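Local coordinates for protein peroxinectin A (Dictyostelium discoideum, PDB 6ERC) that uses hydrogen peroxide to oxidise phenolic donors, iodide and thiocyanate, as a secreted heme peroxidase of the animal peroxidase family, at residues A[10-15]-A[467-472]; A[146-151]-A[289-294]; A[171-176]-A[233-238]; A[167-172]-A[245-250]. One frame throughout, in Å; residues are numbered along the deposited sequence.

Contact 1: residues A[10-15]-A[467-472]; sequences EGNNKQ and AGDRFW
OD1 of D469 is gripped from both faces of its carboxylate. From one face the N12 amide, its ND2 3.1 Å from D469 OD1, donates a nearly straight bond (167°) across the contact, with the oxygen lying close to the amide plane. From the opposite face comes the backbone N of F471, 2.9 Å from the same D469 OD1, closing an Asx turn at the head of the type I beta turn D469-W472. The N12 amide works at both ends: with CG anti to the backbone N (chi1 -165°), the side chain leans toward the turn, and N12 OD1 accepts the backbone N of R470 at 2.8 Å in an almost linear bond. A water 2.9 Å from N12 OD1 also lies close to G468 O and accepts from N13 ND2.

R470 bonds to backbone carbonyls of the other loop. Its chain bends at chi3 (66°), swinging NE round to N12 O at 2.9 Å; N12 O lies in the guanidinium plane, although NE itself stands above the N12 carbonyl plane. R470 NH2 takes the preceding carbonyl, G11 O, at 3.0 Å. Over one face of the guanidinium comes K14 NZ, a like charge 3.9 Å from R470 NH1. E3 forms a salt bridge with R470 and R5 one with D469 OD2.

The contact thus ties the N-terminal arm of the peroxidase to the loop after helix 452-467 by polar bonds, and the acid of E3 would probably offset the crowding of positive charge between K14 and R470.

Contact 2: residues A[146-151]-A[289-294]; sequences LGSYID and NAQVSN. With NA (sodium ion), chain K.
The Y149 ring and the methyl of A290 form a tight part of this buried contact: Y149 CE1 lies 3.4 Å from A290 CB, which meets the ring obliquely. Beside them S148 points its CB at the other backbone, 3.7 Å from Q291 CA. Its OG, anti to the carbonyl carbon (chi1 -61°), is packed just as closely, 3.1 Å from Q291 NE2 but at an angle too poor for a hydrogen bond; the Q291 amide has its stronger polar partner in T24. The one bond S148 OG receives across the contact, from V292 N at 3.5 Å, is weak. The looser part is the hydroxyl end of the tyrosine, where a water joins the two loops, donating to Y149 OH at 2.9 Å and accepting from A290 N at 3.0 Å, while Y149 OH also bonds Q19 O.

The same loop binds the sodium ion: Y149 O stands 2.3 Å from it, and G147 O and the carboxylate OD1 of D151 bind it too; N82 O and N153 OD1 complete the site. N82 follows H81, the predicted proton acceptor, which places the metal loop next to the probable distal side of the heme.

Residues 146-151 connect strand 139-144 to helix 153-156, with I150 packed on helix 247-275. Residues 289-294 lead into helix 294-300, S293 capping its start, while V292 rests on N144 of the strand and on Q461 of helix 452-467.

Contact 3: residues A[171-176]-A[233-238]; sequences GGEMKM and RLARKF
A235 pushes its methyl into the bend made by G171, G172 and E173: A235 CB is 3.4 Å from G171 O and 3.7 Å from G172 O, with E173 CG 3.9 Å from the same A235 CB. E173 sets CG anti to the carbonyl carbon (chi1 -61°) and continues as an extended chain that passes beside the methyl. R236 arrives from its helix with a bend at chi2 (149°), which takes CD off the fully anti position. The two side chains cross at about a right angle, and their flat ends stand perpendicular, carboxylate against guanidinium. The resulting salt bridge, E173 OE1 to R236 NH2 at 3.2 Å, is a weak hydrogen bond with a bent angle of 127°.

In this mainly helical peroxidase fold, the pair joins the loop before strand 177-179 to the long helix 218-241, and two successive glycines with positive phi, G171 and G172, let the loop turn over A235. An alanine in place of E173 would probably leave R236 without this acid and uncover part of the A235 methyl. Next along, M174 N bonds N232 OD1 on the same helix, while A235 also touches S254 of helix 247-275.

Contact 4: residues A[167-172]-A[245-250]; sequences RSLSGG and WDDERV
D247 reaches from the first turn of helix 247-275 into the loop 167-172, its CG anti to the backbone N (chi1 163°). D247 CB lies 3.8 Å from L169 O, and CG comes against the same peptide, 3.2 Å from L169 C. There the carboxylate splits its work. D247 OD1 accepts the backbone N of G172 on its anti side, at 2.6 Å, and accepts a hydrogen bond from a water that in turn accepts from R167 NE and, weakly, from L169 N. D247 OD2 meets R167 NH2 tip to tip at 2.8 Å; the oxygen lies in the guanidinium plane, while NH2 stands above the carboxylate.

R167 NH2 also forms a salt bridge with E248 OE1, modelled doubtfully short, in which the two chains cross at about a right angle. F251 makes a cation-pi contact with R167. A methionine in place of R167 would probably leave D247 and E248 as neighbouring acids without their shared positive mate and the water without its NE donor. Beyond the salt bridges, V250 CG1 packs on G171 O at 3.2 Å; G172 passes V250 so closely that a side chain on it would clash.

D246 caps the helix by accepting R249 N. With D247 and E248 in the first turn of the helix and the R167 guanidinium shared by both, the positive charge and the helix start would be likely to favour ionised carboxylates.

In the fold
Contacts 1 and 2 form one cluster and contacts 3 and 4 another, in a single peroxidase domain. The first two have centres 11 Å apart and meet through Y149, whose ring packs on N12 and D469. The other two, centred 7 Å apart, share G171 and G172, so one loop after helix 160-166 leans on helices 218-241 and 247-275, which follow each other in the chain. The clusters lie 25 to 28 Å apart between centres and do not touch. Along the chain contact 1 joins the N-terminal region to the loop after helix 452-467, contact 2 nests inside it, and contacts 3 and 4 inside both. Contact 1 thus packs against the sodium-binding loop, while the second pair fastens a peripheral loop far from the annotated sites.

Contact 1: residues A[10-15]-A[467-472]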
# COMPACT_ATOMS: atom_id res chain seq x y z
N GLU A 10 -15.60 5.55 -11.47
CA GLU A 10 -16.56 6.58 -11.84
C GLU A 10 -17.98 6.02 -11.76
O GLU A 10 -18.21 4.81 -11.75
CB GLU A 10 -16.27 7.11 -13.24
CG GLU A 10 -16.37 6.10 -14.37
CD GLU A 10 -15.90 6.67 -15.70
OE1 GLU A 10 -16.43 7.72 -16.12
OE2 GLU A 10 -15.00 6.07 -16.33
N GLY A 11 -18.94 6.94 -11.68
CA GLY A 11 -20.31 6.59 -11.42
C GLY A 11 -20.63 6.35 -9.96
O GLY A 11 -21.81 6.22 -9.61
N ASN A 12 -19.63 6.31 -9.09
CA ASN A 12 -19.88 6.07 -7.67
C ASN A 12 -20.60 7.26 -7.04
O ASN A 12 -21.46 7.08 -6.16
CB ASN A 12 -18.56 5.80 -6.95
CG ASN A 12 -18.76 5.19 -5.58
OD1 ASN A 12 -19.24 5.85 -4.66
ND2 ASN A 12 -18.37 3.93 -5.43
N ASN A 13 -20.26 8.47 -7.46
CA ASN A 13 -20.94 9.69 -7.01
C ASN A 13 -21.77 10.23 -8.17
O ASN A 13 -21.22 10.57 -9.22
CB ASN A 13 -19.93 10.73 -6.53
CG ASN A 13 -20.60 11.87 -5.79
OD1 ASN A 13 -21.03 12.85 -6.39
ND2 ASN A 13 -20.69 11.74 -4.47
N LYS A 14 -23.09 10.30 -7.97
CA LYS A 14 -23.98 10.71 -9.04
C LYS A 14 -23.69 12.13 -9.49
O LYS A 14 -23.59 12.41 -10.69
CB LYS A 14 -25.43 10.57 -8.59
CG LYS A 14 -25.86 9.14 -8.32
CD LYS A 14 -27.28 9.08 -7.77
CE LYS A 14 -27.77 7.64 -7.63
NZ LYS A 14 -27.96 6.96 -8.94
N GLN A 15 -23.53 13.05 -8.54
CA GLN A 15 -23.38 14.46 -8.88
C GLN A 15 -22.01 14.74 -9.50
O GLN A 15 -21.88 15.65 -10.33
CB GLN A 15 -23.58 15.33 -7.64
CG GLN A 15 -24.97 15.26 -7.03
CD GLN A 15 -25.24 13.95 -6.27
OE1 GLN A 15 -24.32 13.19 -5.97
NE2 GLN A 15 -26.51 13.69 -5.98
N ALA A 467 -17.37 6.90 3.93
CA ALA A 467 -18.54 7.77 3.87
C ALA A 467 -18.85 8.21 2.44
O ALA A 467 -20.02 8.38 2.09
CB ALA A 467 -18.33 8.99 4.76
N GLY A 468 -17.82 8.41 1.62
CA GLY A 468 -18.02 8.82 0.24
C GLY A 468 -18.28 7.69 -0.73
O GLY A 468 -18.39 7.94 -1.93
N ASP A 469 -18.38 6.46 -0.24
CA ASP A 469 -18.58 5.29 -1.09
C ASP A 469 -20.07 4.96 -1.15
O ASP A 469 -20.68 4.64 -0.12
CB ASP A 469 -17.78 4.10 -0.57
CG ASP A 469 -17.77 2.94 -1.53
OD1 ASP A 469 -18.53 2.97 -2.53
OD2 ASP A 469 -17.00 1.98 -1.30
N ARG A 470 -20.65 5.06 -2.35
CA ARG A 470 -22.07 4.78 -2.52
C ARG A 470 -22.36 3.28 -2.45
O ARG A 470 -23.48 2.89 -2.10
CB ARG A 470 -22.55 5.35 -3.86
CG ARG A 470 -24.04 5.24 -4.11
CD ARG A 470 -24.48 6.07 -5.31
NE ARG A 470 -23.92 5.58 -6.57
CZ ARG A 470 -24.54 4.76 -7.42
NH1 ARG A 470 -25.77 4.31 -7.16
NH2 ARG A 470 -23.94 4.38 -8.53
N PHE A 471 -21.37 2.45 -2.75
CA PHE A 471 -21.52 1.00 -2.71
C PHE A 471 -20.95 0.38 -1.44
O PHE A 471 -20.62 -0.81 -1.42
CB PHE A 471 -20.84 0.37 -3.94
CG PHE A 471 -21.53 0.67 -5.24
CD1 PHE A 471 -21.37 1.90 -5.86
CD2 PHE A 471 -22.31 -0.29 -5.87
CE1 PHE A 471 -21.99 2.18 -7.06
CE2 PHE A 471 -22.93 -0.02 -7.07
CZ PHE A 471 -22.77 1.22 -7.67
N TRP A 472 -20.80 1.17 -0.37
CA TRP A 472 -20.26 0.64 0.87
C TRP A 472 -21.18 -0.46 1.41
O TRP A 472 -22.40 -0.32 1.42
CB TRP A 472 -20.10 1.75 1.91
CG TRP A 472 -19.38 1.29 3.14
CD1 TRP A 472 -19.93 1.03 4.36
CD2 TRP A 472 -17.99 1.00 3.25
NE1 TRP A 472 -18.96 0.61 5.23
CE2 TRP A 472 -17.76 0.57 4.58
CE3 TRP A 472 -16.91 1.06 2.36
CZ2 TRP A 472 -16.49 0.22 5.03
CZ3 TRP A 472 -15.66 0.70 2.82
CH2 TRP A 472 -15.46 0.29 4.14
O HOH W 1 -20.06 8.59 -4.15

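Contact 2: residues A[146-151]-A[289-294]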
# COMPACT_ATOMS: atom_id res chain seq x y z
N LEU A 146 -5.08 4.99 -10.11
CA LEU A 146 -5.83 3.88 -9.55
C LEU A 146 -7.12 4.42 -8.95
O LEU A 146 -7.17 5.57 -8.50
CB LEU A 146 -5.01 3.14 -8.48
CG LEU A 146 -5.17 1.63 -8.41
CD1 LEU A 146 -4.47 0.96 -9.59
CD2 LEU A 146 -4.62 1.10 -7.10
N GLY A 147 -8.16 3.59 -8.96
CA GLY A 147 -9.42 3.98 -8.36
C GLY A 147 -9.28 4.18 -6.86
O GLY A 147 -8.69 3.35 -6.17
N SER A 148 -9.82 5.29 -6.35
CA SER A 148 -9.66 5.63 -4.94
C SER A 148 -10.53 4.78 -4.03
O SER A 148 -10.27 4.73 -2.82
CB SER A 148 -9.99 7.11 -4.73
OG SER A 148 -9.12 7.94 -5.47
N TYR A 149 -11.55 4.12 -4.56
CA TYR A 149 -12.44 3.31 -3.75
C TYR A 149 -11.85 1.93 -3.51
O TYR A 149 -11.12 1.38 -4.34
CB TYR A 149 -13.81 3.17 -4.42
CG TYR A 149 -14.51 4.49 -4.67
CD1 TYR A 149 -15.27 5.08 -3.68
CD2 TYR A 149 -14.40 5.13 -5.90
CE1 TYR A 149 -15.91 6.29 -3.90
CE2 TYR A 149 -15.04 6.33 -6.13
CZ TYR A 149 -15.79 6.91 -5.13
OH TYR A 149 -16.43 8.11 -5.36
N ILE A 150 -12.15 1.37 -2.34
CA ILE A 150 -11.83 -0.02 -2.05
C ILE A 150 -12.84 -0.87 -2.81
O ILE A 150 -13.94 -1.12 -2.33
CB ILE A 150 -11.86 -0.30 -0.54
CG1 ILE A 150 -10.79 0.53 0.17
CG2 ILE A 150 -11.62 -1.78 -0.27
CD1 ILE A 150 -10.90 0.54 1.68
N ASP A 151 -12.46 -1.30 -4.02
CA ASP A 151 -13.40 -1.88 -4.97
C ASP A 151 -12.87 -3.17 -5.59
O ASP A 151 -13.36 -3.59 -6.64
CB ASP A 151 -13.74 -0.87 -6.06
CG ASP A 151 -12.51 -0.36 -6.80
OD1 ASP A 151 -11.38 -0.76 -6.44
OD2 ASP A 151 -12.67 0.44 -7.74
N ASN A 289 -15.95 13.42 -0.51
CA ASN A 289 -15.08 12.99 -1.60
C ASN A 289 -14.16 11.88 -1.09
O ASN A 289 -13.38 12.10 -0.15
CB ASN A 289 -14.27 14.16 -2.15
CG ASN A 289 -13.44 13.78 -3.36
OD1 ASN A 289 -13.52 12.66 -3.86
ND2 ASN A 289 -12.66 14.72 -3.86
N ALA A 290 -14.26 10.70 -1.69
CA ALA A 290 -13.45 9.56 -1.29
C ALA A 290 -12.06 9.57 -1.90
O ALA A 290 -11.25 8.71 -1.55
CB ALA A 290 -14.16 8.26 -1.69
N GLN A 291 -11.76 10.52 -2.79
CA GLN A 291 -10.46 10.58 -3.44
C GLN A 291 -9.34 10.57 -2.41
O GLN A 291 -9.47 11.16 -1.33
CB GLN A 291 -10.37 11.83 -4.31
CG GLN A 291 -9.10 11.94 -5.14
CD GLN A 291 -9.11 11.04 -6.36
OE1 GLN A 291 -10.17 10.80 -6.96
NE2 GLN A 291 -7.95 10.54 -6.74
N VAL A 292 -8.25 9.88 -2.73
CA VAL A 292 -7.13 9.78 -1.81
C VAL A 292 -6.42 11.12 -1.70
O VAL A 292 -6.31 11.87 -2.67
CB VAL A 292 -6.15 8.68 -2.27
CG1 VAL A 292 -4.91 8.65 -1.37
CG2 VAL A 292 -6.84 7.32 -2.27
N SER A 293 -5.94 11.44 -0.50
CA SER A 293 -5.19 12.66 -0.27
C SER A 293 -3.71 12.42 -0.58
O SER A 293 -3.18 11.33 -0.37
CB SER A 293 -5.34 13.14 1.17
OG SER A 293 -4.67 12.28 2.06
N ASN A 294 -3.06 13.48 -1.06
CA ASN A 294 -1.65 13.37 -1.42
C ASN A 294 -0.79 13.03 -0.21
O ASN A 294 0.19 12.29 -0.33
CB ASN A 294 -1.18 14.68 -2.06
CG ASN A 294 -0.04 14.47 -3.03
OD1 ASN A 294 0.97 13.86 -2.70
ND2 ASN A 294 -0.21 14.96 -4.25
NA NA K . -9.59 0.88 -6.03
O HOH W 2 -16.68 10.22 -3.35

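Contact 3: residues A[171-176]-A[233-238]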
# COMPACT_ATOMS: atom_id res chain seq x y z
N GLY A 171 -19.28 -20.11 -15.07
CA GLY A 171 -19.68 -20.16 -13.68
C GLY A 171 -19.32 -18.92 -12.88
O GLY A 171 -19.36 -18.96 -11.65
N GLY A 172 -18.97 -17.83 -13.56
CA GLY A 172 -18.59 -16.61 -12.88
C GLY A 172 -17.30 -16.69 -12.10
O GLY A 172 -17.12 -15.94 -11.14
N GLU A 173 -16.39 -17.57 -12.50
CA GLU A 173 -15.18 -17.84 -11.74
C GLU A 173 -13.99 -17.09 -12.33
O GLU A 173 -14.02 -16.59 -13.45
CB GLU A 173 -14.89 -19.34 -11.71
CG GLU A 173 -15.99 -20.15 -11.04
CD GLU A 173 -15.66 -21.63 -10.96
OE1 GLU A 173 -14.50 -21.97 -10.63
OE2 GLU A 173 -16.56 -22.46 -11.23
N MET A 174 -12.92 -17.02 -11.53
CA MET A 174 -11.67 -16.41 -11.94
C MET A 174 -10.71 -17.47 -12.45
O MET A 174 -10.67 -18.59 -11.92
CB MET A 174 -11.01 -15.66 -10.77
CG MET A 174 -11.82 -14.49 -10.24
SD MET A 174 -12.02 -13.15 -11.44
CE MET A 174 -10.34 -12.53 -11.54
N LYS A 175 -9.94 -17.13 -13.48
CA LYS A 175 -8.90 -18.04 -13.96
C LYS A 175 -7.95 -18.39 -12.83
O LYS A 175 -7.67 -17.58 -11.94
CB LYS A 175 -8.12 -17.41 -15.12
CG LYS A 175 -8.91 -17.26 -16.41
CD LYS A 175 -8.02 -16.68 -17.52
CE LYS A 175 -8.79 -16.50 -18.82
NZ LYS A 175 -7.98 -15.81 -19.85
N MET A 176 -7.44 -19.62 -12.87
CA MET A 176 -6.62 -20.14 -11.79
C MET A 176 -5.64 -21.15 -12.35
O MET A 176 -5.89 -21.76 -13.40
CB MET A 176 -7.50 -20.78 -10.71
CG MET A 176 -7.09 -20.48 -9.27
SD MET A 176 -7.04 -18.73 -8.86
CE MET A 176 -8.72 -18.24 -9.19
N ARG A 233 -15.04 -20.04 -4.72
CA ARG A 233 -15.87 -20.81 -3.81
C ARG A 233 -17.29 -20.25 -3.77
O ARG A 233 -18.27 -20.99 -3.86
CB ARG A 233 -15.24 -20.82 -2.42
CG ARG A 233 -15.86 -21.81 -1.45
CD ARG A 233 -15.23 -21.69 -0.08
NE ARG A 233 -15.44 -20.37 0.50
CZ ARG A 233 -16.56 -19.98 1.11
NH1 ARG A 233 -17.57 -20.82 1.24
NH2 ARG A 233 -16.65 -18.75 1.60
N LEU A 234 -17.42 -18.92 -3.63
CA LEU A 234 -18.74 -18.31 -3.61
C LEU A 234 -19.44 -18.42 -4.96
O LEU A 234 -20.67 -18.54 -5.00
CB LEU A 234 -18.63 -16.84 -3.19
CG LEU A 234 -18.21 -16.56 -1.75
CD1 LEU A 234 -18.09 -15.06 -1.53
CD2 LEU A 234 -19.19 -17.14 -0.76
N ALA A 235 -18.69 -18.37 -6.06
CA ALA A 235 -19.31 -18.50 -7.37
C ALA A 235 -19.97 -19.86 -7.54
O ALA A 235 -21.06 -19.96 -8.10
CB ALA A 235 -18.26 -18.27 -8.47
N ARG A 236 -19.31 -20.92 -7.06
CA ARG A 236 -19.90 -22.25 -7.14
C ARG A 236 -21.16 -22.36 -6.30
O ARG A 236 -22.09 -23.09 -6.67
CB ARG A 236 -18.87 -23.29 -6.70
CG ARG A 236 -17.70 -23.44 -7.67
CD ARG A 236 -16.41 -23.82 -6.97
NE ARG A 236 -15.27 -23.79 -7.89
CZ ARG A 236 -13.99 -23.76 -7.52
NH1 ARG A 236 -13.66 -23.75 -6.24
NH2 ARG A 236 -13.04 -23.73 -8.45
N LYS A 237 -21.22 -21.66 -5.17
CA LYS A 237 -22.43 -21.63 -4.36
C LYS A 237 -23.55 -20.91 -5.09
O LYS A 237 -24.67 -21.42 -5.20
CB LYS A 237 -22.14 -20.97 -3.01
CG LYS A 237 -23.37 -20.69 -2.16
CD LYS A 237 -22.98 -19.93 -0.90
CE LYS A 237 -24.15 -19.22 -0.27
NZ LYS A 237 -23.70 -18.34 0.84
N PHE A 238 -23.28 -19.70 -5.58
CA PHE A 238 -24.31 -18.94 -6.30
C PHE A 238 -24.74 -19.67 -7.56
O PHE A 238 -25.91 -19.56 -7.96
CB PHE A 238 -23.79 -17.54 -6.65
CG PHE A 238 -23.44 -16.70 -5.45
CD1 PHE A 238 -24.09 -16.88 -4.24
CD2 PHE A 238 -22.45 -15.74 -5.55
CE1 PHE A 238 -23.76 -16.10 -3.15
CE2 PHE A 238 -22.12 -14.96 -4.46
CZ PHE A 238 -22.77 -15.14 -3.25

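Contact 4: residues A[167-172]-A[245-250]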
# COMPACT_ATOMS: atom_id res chain seq x y z
N ARG A 167 -10.84 -13.60 -15.80
CA ARG A 167 -11.88 -14.52 -15.36
C ARG A 167 -12.16 -15.56 -16.43
O ARG A 167 -12.00 -15.31 -17.63
CB ARG A 167 -13.17 -13.76 -15.00
CG ARG A 167 -13.67 -12.84 -16.08
CD ARG A 167 -14.83 -11.98 -15.59
NE ARG A 167 -16.12 -12.52 -16.01
CZ ARG A 167 -17.26 -11.83 -16.02
NH1 ARG A 167 -17.28 -10.57 -15.61
NH2 ARG A 167 -18.37 -12.41 -16.43
N SER A 168 -12.59 -16.74 -15.98
CA SER A 168 -12.79 -17.87 -16.89
C SER A 168 -14.01 -17.69 -17.78
O SER A 168 -14.10 -18.35 -18.82
CB SER A 168 -12.93 -19.17 -16.09
OG SER A 168 -14.08 -19.13 -15.26
N LEU A 169 -14.94 -16.81 -17.41
CA LEU A 169 -16.19 -16.62 -18.14
C LEU A 169 -17.07 -17.86 -18.10
O LEU A 169 -17.89 -18.08 -18.99
CB LEU A 169 -15.92 -16.21 -19.60
CG LEU A 169 -15.00 -15.01 -19.80
CD1 LEU A 169 -14.71 -14.81 -21.28
CD2 LEU A 169 -15.62 -13.75 -19.22
N SER A 170 -16.89 -18.69 -17.07
CA SER A 170 -17.67 -19.90 -16.88
C SER A 170 -17.99 -20.01 -15.40
O SER A 170 -17.08 -20.00 -14.57
CB SER A 170 -16.91 -21.14 -17.36
OG SER A 170 -16.48 -20.98 -18.70
N GLY A 171 -19.28 -20.11 -15.07
CA GLY A 171 -19.68 -20.16 -13.68
C GLY A 171 -19.32 -18.92 -12.88
O GLY A 171 -19.36 -18.96 -11.65
N GLY A 172 -18.97 -17.83 -13.56
CA GLY A 172 -18.59 -16.61 -12.88
C GLY A 172 -17.30 -16.69 -12.10
O GLY A 172 -17.12 -15.94 -11.14
N TRP A 245 -28.88 -17.87 -13.20
CA TRP A 245 -27.91 -16.79 -13.35
C TRP A 245 -26.83 -17.18 -14.35
O TRP A 245 -26.19 -18.23 -14.22
CB TRP A 245 -27.27 -16.46 -12.01
CG TRP A 245 -28.17 -15.76 -11.04
CD1 TRP A 245 -29.47 -15.38 -11.24
CD2 TRP A 245 -27.84 -15.36 -9.71
NE1 TRP A 245 -29.96 -14.76 -10.12
CE2 TRP A 245 -28.98 -14.74 -9.16
CE3 TRP A 245 -26.69 -15.47 -8.92
CZ2 TRP A 245 -29.00 -14.22 -7.86
CZ3 TRP A 245 -26.71 -14.96 -7.63
CH2 TRP A 245 -27.86 -14.34 -7.12
N ASP A 246 -26.60 -16.32 -15.34
CA ASP A 246 -25.53 -16.54 -16.30
C ASP A 246 -24.17 -16.24 -15.66
O ASP A 246 -24.07 -15.85 -14.49
CB ASP A 246 -25.76 -15.70 -17.56
CG ASP A 246 -25.84 -14.22 -17.27
OD1 ASP A 246 -25.37 -13.78 -16.20
OD2 ASP A 246 -26.39 -13.48 -18.12
N ASP A 247 -23.11 -16.43 -16.45
CA ASP A 247 -21.76 -16.25 -15.94
C ASP A 247 -21.54 -14.84 -15.39
O ASP A 247 -20.89 -14.66 -14.36
CB ASP A 247 -20.74 -16.55 -17.04
CG ASP A 247 -19.36 -16.01 -16.73
OD1 ASP A 247 -18.66 -16.62 -15.89
OD2 ASP A 247 -18.98 -14.98 -17.31
N GLU A 248 -22.08 -13.83 -16.08
CA GLU A 248 -21.86 -12.45 -15.65
C GLU A 248 -22.52 -12.18 -14.30
O GLU A 248 -21.95 -11.48 -13.46
CB GLU A 248 -22.39 -11.48 -16.71
CG GLU A 248 -22.11 -10.01 -16.41
CD GLU A 248 -20.63 -9.66 -16.43
OE1 GLU A 248 -19.83 -10.43 -17.01
OE2 GLU A 248 -20.26 -8.61 -15.86
N ARG A 249 -23.72 -12.72 -14.07
CA ARG A 249 -24.41 -12.46 -12.81
C ARG A 249 -23.72 -13.15 -11.65
O ARG A 249 -23.61 -12.58 -10.56
CB ARG A 249 -25.87 -12.91 -12.91
CG ARG A 249 -26.69 -12.72 -11.62
CD ARG A 249 -26.78 -11.26 -11.20
NE ARG A 249 -27.40 -11.10 -9.89
CZ ARG A 249 -28.71 -11.08 -9.66
NH1 ARG A 249 -29.57 -11.22 -10.67
NH2 ARG A 249 -29.17 -10.94 -8.43
N VAL A 250 -23.27 -14.39 -11.84
CA VAL A 250 -22.57 -15.09 -10.77
C VAL A 250 -21.28 -14.36 -10.43
O VAL A 250 -20.92 -14.22 -9.25
CB VAL A 250 -22.30 -16.55 -11.16
CG1 VAL A 250 -21.53 -17.27 -10.06
CG2 VAL A 250 -23.61 -17.27 -11.45
O HOH W 3 -16.21 -15.33 -15.23